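Local coordinates for NAD-dependent protein deacylase 2 (Archaeoglobus fulgidus, PDB 4TWJ) that removes acyl groups, including acetyl, from protein lysines at the expense of NAD, and represses archaeal transcription by deacetylating the chromatin protein Alba, at residues K7-L12 with K247-E252; I214-E219 with G236-K241. All blocks are in the same frame, centred on the assembly; numbering follows the deposited sequence.

Contact 1: K7-L12 with K247-E252; sequences KAAEIL and KRLRSE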
# COMPACT_ATOMS: atom_id res chain seq x y z
N LYS A 7 -8.30 20.08 -9.85
CA LYS A 7 -8.98 19.10 -10.69
C LYS A 7 -9.21 17.80 -9.92
O LYS A 7 -10.30 17.23 -9.98
CB LYS A 7 -8.18 18.81 -11.96
N ALA A 8 -8.19 17.35 -9.20
CA ALA A 8 -8.32 16.15 -8.37
C ALA A 8 -9.38 16.35 -7.29
O ALA A 8 -10.19 15.47 -7.04
CB ALA A 8 -6.98 15.79 -7.73
N ALA A 9 -9.37 17.53 -6.65
CA ALA A 9 -10.35 17.86 -5.61
C ALA A 9 -11.78 17.87 -6.15
O ALA A 9 -12.69 17.36 -5.50
CB ALA A 9 -10.01 19.21 -4.99
N GLU A 10 -11.96 18.45 -7.34
CA GLU A 10 -13.27 18.46 -8.00
C GLU A 10 -13.78 17.04 -8.24
O GLU A 10 -14.94 16.73 -7.95
CB GLU A 10 -13.21 19.24 -9.32
CG GLU A 10 -13.23 20.75 -9.16
CD GLU A 10 -13.11 21.50 -10.47
OE1 GLU A 10 -13.49 20.95 -11.53
OE2 GLU A 10 -12.63 22.66 -10.45
N ILE A 11 -12.90 16.18 -8.76
CA ILE A 11 -13.26 14.78 -9.00
C ILE A 11 -13.70 14.11 -7.70
O ILE A 11 -14.74 13.45 -7.66
CB ILE A 11 -12.10 14.00 -9.66
CG1 ILE A 11 -11.95 14.42 -11.12
CG2 ILE A 11 -12.34 12.49 -9.58
CD1 ILE A 11 -10.64 14.02 -11.76
N LEU A 12 -12.91 14.27 -6.65
CA LEU A 12 -13.20 13.62 -5.37
C LEU A 12 -14.47 14.17 -4.72
O LEU A 12 -15.26 13.41 -4.16
CB LEU A 12 -12.01 13.75 -4.42
CG LEU A 12 -10.77 12.94 -4.82
CD1 LEU A 12 -9.58 13.35 -3.98
CD2 LEU A 12 -11.03 11.45 -4.70
N LYS A 247 -12.69 20.22 0.91
CA LYS A 247 -13.49 20.84 1.97
C LYS A 247 -14.07 22.18 1.52
O LYS A 247 -15.23 22.48 1.79
CB LYS A 247 -12.67 21.01 3.26
CG LYS A 247 -12.44 19.70 4.00
CD LYS A 247 -11.46 19.87 5.15
CE LYS A 247 -11.15 18.56 5.84
NZ LYS A 247 -12.24 18.14 6.77
N ARG A 248 -13.27 22.98 0.81
CA ARG A 248 -13.76 24.25 0.27
C ARG A 248 -14.92 24.06 -0.70
O ARG A 248 -15.91 24.79 -0.65
CB ARG A 248 -12.63 25.04 -0.40
CG ARG A 248 -11.57 25.56 0.56
CD ARG A 248 -10.57 26.45 -0.15
NE ARG A 248 -9.37 26.67 0.66
CZ ARG A 248 -8.22 26.00 0.56
NH1 ARG A 248 -8.05 25.04 -0.36
NH2 ARG A 248 -7.21 26.30 1.37
N LEU A 249 -14.80 23.08 -1.59
CA LEU A 249 -15.85 22.79 -2.56
C LEU A 249 -17.15 22.36 -1.87
O LEU A 249 -18.24 22.62 -2.39
CB LEU A 249 -15.40 21.70 -3.54
CG LEU A 249 -14.26 22.10 -4.48
CD1 LEU A 249 -13.69 20.87 -5.16
CD2 LEU A 249 -14.72 23.12 -5.51
N ARG A 250 -17.02 21.71 -0.72
CA ARG A 250 -18.17 21.24 0.05
C ARG A 250 -18.66 22.26 1.10
O ARG A 250 -19.52 21.93 1.92
CB ARG A 250 -17.83 19.91 0.74
CG ARG A 250 -17.75 18.73 -0.22
CD ARG A 250 -16.84 17.64 0.30
NE ARG A 250 -17.24 17.14 1.62
CZ ARG A 250 -17.93 16.02 1.86
NH1 ARG A 250 -18.32 15.22 0.87
NH2 ARG A 250 -18.22 15.70 3.12
N SER A 251 -18.12 23.48 1.06
CA SER A 251 -18.45 24.54 2.03
C SER A 251 -18.13 24.15 3.48
O SER A 251 -18.73 24.67 4.42
CB SER A 251 -19.91 24.97 1.90
OG SER A 251 -20.19 25.37 0.58
N GLU A 252 -17.16 23.25 3.65
CA GLU A 252 -16.69 22.84 4.98
C GLU A 252 -15.47 23.66 5.39
O GLU A 252 -15.03 23.60 6.54
CB GLU A 252 -16.40 21.34 4.98
CG GLU A 252 -17.67 20.51 4.88
CD GLU A 252 -17.45 19.06 4.48
OE1 GLU A 252 -16.28 18.62 4.38
OE2 GLU A 252 -18.45 18.36 4.25
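Leu249, the last residue of helix 235-249, reaches across to Ala9 and Glu10 of helix 2-14, so that the two terminal helices of the Rossmann-fold domain of this sirtuin meet at their outer margin. One methyl does the touching. Leu249 CD1 rests on the backbone of the N-terminal helix, 3.7 Å from Ala9 O and also 3.7 Å from Glu10 N, and it also touches the Ala9 CB methyl at 4.0 Å and the Glu10 CG methylene. Leu249 CG stands anti to the carbonyl carbon (chi1 -67°), which carries the isobutyl group out toward the neighbouring helix. The Glu10 chain, extended beyond CG, runs at about a right angle to the leucine and offers it only its aliphatic part. The methyl thus lies on the Ala9-Glu10 peptide beside Ala9 CB, while farther back along the C-terminal helix Ala9 also packs on Glu245 and Val246.

Just past the leucine the helix is closed by a Schellman motif. Ser251, at positive phi (59°), is its C-prime residue, with Glu252 N bonded to Lys247 O at 2.8 Å and Ser251 N to Arg248 O. The turn brings Glu252 back to Arg250, where the salt bridge between Arg250 NH2 and Glu252 OE2 is 2.9 Å long; its individual hydrogen bonds are weak. Across the helices the contact itself is purely van der Waals, small in area, buried at Ala9 and exposed at Leu249 and Glu10, which implies modest apolar packing; the salt bridges of Arg250 with Glu252, Lys247 with Glu87 and Arg248 with Glu245 take no part in it.

Contact 2: I214-E219 with G236-K241; sequences IIVNAE and GEVLPK. With ACT (acetate ion), chain G.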
# COMPACT_ATOMS: atom_id res chain seq x y z
N ILE A 214 -6.73 9.52 -11.07
CA ILE A 214 -5.80 10.50 -10.52
C ILE A 214 -4.52 9.79 -10.09
O ILE A 214 -4.59 8.71 -9.50
CB ILE A 214 -6.40 11.22 -9.28
CG1 ILE A 214 -7.72 11.91 -9.64
CG2 ILE A 214 -5.41 12.23 -8.71
CD1 ILE A 214 -8.60 12.20 -8.44
N ILE A 215 -3.36 10.38 -10.38
CA ILE A 215 -2.10 9.83 -9.89
C ILE A 215 -1.27 10.93 -9.23
O ILE A 215 -1.17 12.04 -9.74
CB ILE A 215 -1.31 9.09 -11.00
CG1 ILE A 215 -0.08 8.38 -10.43
CG2 ILE A 215 -0.92 10.02 -12.15
CD1 ILE A 215 0.43 7.28 -11.33
N VAL A 216 -0.70 10.59 -8.07
CA VAL A 216 0.18 11.48 -7.32
C VAL A 216 1.47 10.72 -7.03
O VAL A 216 1.45 9.71 -6.33
CB VAL A 216 -0.46 11.92 -5.98
CG1 VAL A 216 0.48 12.82 -5.20
CG2 VAL A 216 -1.79 12.61 -6.23
N ASN A 217 2.58 11.21 -7.57
CA ASN A 217 3.88 10.56 -7.44
C ASN A 217 5.00 11.58 -7.46
O ASN A 217 4.84 12.67 -8.01
CB ASN A 217 4.11 9.58 -8.60
CG ASN A 217 3.64 8.17 -8.30
OD1 ASN A 217 3.77 7.68 -7.18
ND2 ASN A 217 3.13 7.49 -9.32
N ALA A 218 6.14 11.21 -6.88
CA ALA A 218 7.34 12.05 -6.95
C ALA A 218 7.92 12.08 -8.37
O ALA A 218 8.54 13.07 -8.77
CB ALA A 218 8.38 11.54 -5.97
N GLU A 219 7.71 11.01 -9.13
CA GLU A 219 8.26 10.88 -10.48
C GLU A 219 7.24 10.30 -11.45
O GLU A 219 6.23 9.74 -11.01
CB GLU A 219 9.50 9.98 -10.46
CG GLU A 219 10.51 10.35 -9.39
CD GLU A 219 11.79 9.54 -9.47
OE1 GLU A 219 12.84 10.06 -9.04
OE2 GLU A 219 11.75 8.40 -9.97
N GLY A 236 2.99 13.90 0.92
CA GLY A 236 2.76 14.57 2.20
C GLY A 236 2.40 16.03 2.06
O GLY A 236 1.79 16.61 2.96
N GLU A 237 2.80 16.64 0.94
CA GLU A 237 2.44 18.02 0.62
C GLU A 237 1.17 18.09 -0.20
O GLU A 237 0.28 18.89 0.09
CB GLU A 237 3.58 18.70 -0.15
CG GLU A 237 4.89 18.76 0.61
CD GLU A 237 6.01 19.40 -0.19
OE1 GLU A 237 5.72 20.27 -1.05
OE2 GLU A 237 7.18 19.04 0.04
N VAL A 238 1.08 17.24 -1.22
CA VAL A 238 -0.03 17.28 -2.17
C VAL A 238 -1.37 16.86 -1.55
O VAL A 238 -2.37 17.54 -1.73
CB VAL A 238 0.26 16.39 -3.41
CG1 VAL A 238 -0.97 16.29 -4.31
CG2 VAL A 238 1.45 16.94 -4.19
N LEU A 239 -1.38 15.74 -0.82
CA LEU A 239 -2.65 15.18 -0.32
C LEU A 239 -3.40 16.10 0.64
O LEU A 239 -4.62 16.23 0.52
CB LEU A 239 -2.46 13.79 0.29
CG LEU A 239 -2.67 12.59 -0.65
CD1 LEU A 239 -4.16 12.36 -0.89
CD2 LEU A 239 -1.94 12.77 -1.97
N PRO A 240 -2.70 16.73 1.60
CA PRO A 240 -3.39 17.71 2.44
C PRO A 240 -4.00 18.87 1.65
O PRO A 240 -5.10 19.32 1.97
CB PRO A 240 -2.29 18.21 3.38
CG PRO A 240 -1.37 17.05 3.50
CD PRO A 240 -1.35 16.44 2.12
N LYS A 241 -3.31 19.34 0.61
CA LYS A 241 -3.83 20.42 -0.24
C LYS A 241 -5.09 19.99 -0.98
O LYS A 241 -6.03 20.78 -1.12
CB LYS A 241 -2.78 20.90 -1.23
CG LYS A 241 -1.63 21.65 -0.57
CD LYS A 241 -0.60 22.10 -1.59
CE LYS A 241 0.70 22.50 -0.91
NZ LYS A 241 0.50 23.61 0.06
C ACT G . 5.82 12.01 1.80
O ACT G . 5.73 12.94 0.97
OXT ACT G . 5.80 10.80 1.46
CH3 ACT G . 5.94 12.34 3.26
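Val216 and Val238 share one rotamer: in each, CG1 lies anti to the backbone N (chi1 179° and 173°) and CG2 anti to the carbonyl carbon. From strand 212-217 and helix 235-249 the two side chains are thereby sent head-on at each other, and they meet tip to tip through their CG1 methyls, 3.9 Å apart. The same Val216 methyl lies 4.0 Å from Val238 CB, so it sits against the branch point as well as the end of its partner. Leu239 joins from the flank. Its chi1 of -93° is displaced from the usual staggered value, and although its CB does not face the strand, the chain bends round to place CD2 4.0 Å from Val216 CG1. One strand methyl therefore meets two consecutive helix residues in a wholly apolar, buried contact.

At the ends of the segments the chemistry becomes polar. Gly236 N, near the start of the helix, donates to acetate O at 2.9 Å in a nearly straight bond; the acetate probably came from the crystallisation liquor. Asn217, Ala218 and Glu219, where the strand runs out into a loop, belong to the NAD-binding site, and the Asn217 amide is tied through ND2 to Ser192 O, in another NAD-binding segment. Ala235, a further NAD-binding residue, immediately precedes the helical segment.

This is helix-on-sheet packing of a Rossmann-type fold. Strand 212-217 runs parallel between strand 186-190 and strand 229-232; Ile231 of the latter touches both valines, while Leu239 continues the apolar layer onto Met188 and Val190 and onto Ala84 and Ile85 of helix 80-90.

Overall arrangement
Contacts 1 and 2 have centres 15 Å apart and share helix 235-249: contact 2 uses its start, against strand 212-217 of the parallel sheet, and contact 1 its C-terminal end, against helix 2-14. They adjoin through the strand as well, since Ile214 CD1 packs on Ala8, Ile11 and Leu12. Along the chain contact 2 is nested inside the long loop closed by contact 1, which brings the N- and C-terminal helices together. One helix thus links the buried sheet, beside the NAD-binding residues, to the domain's outer margin, where contact 1 lies away from the annotated sites.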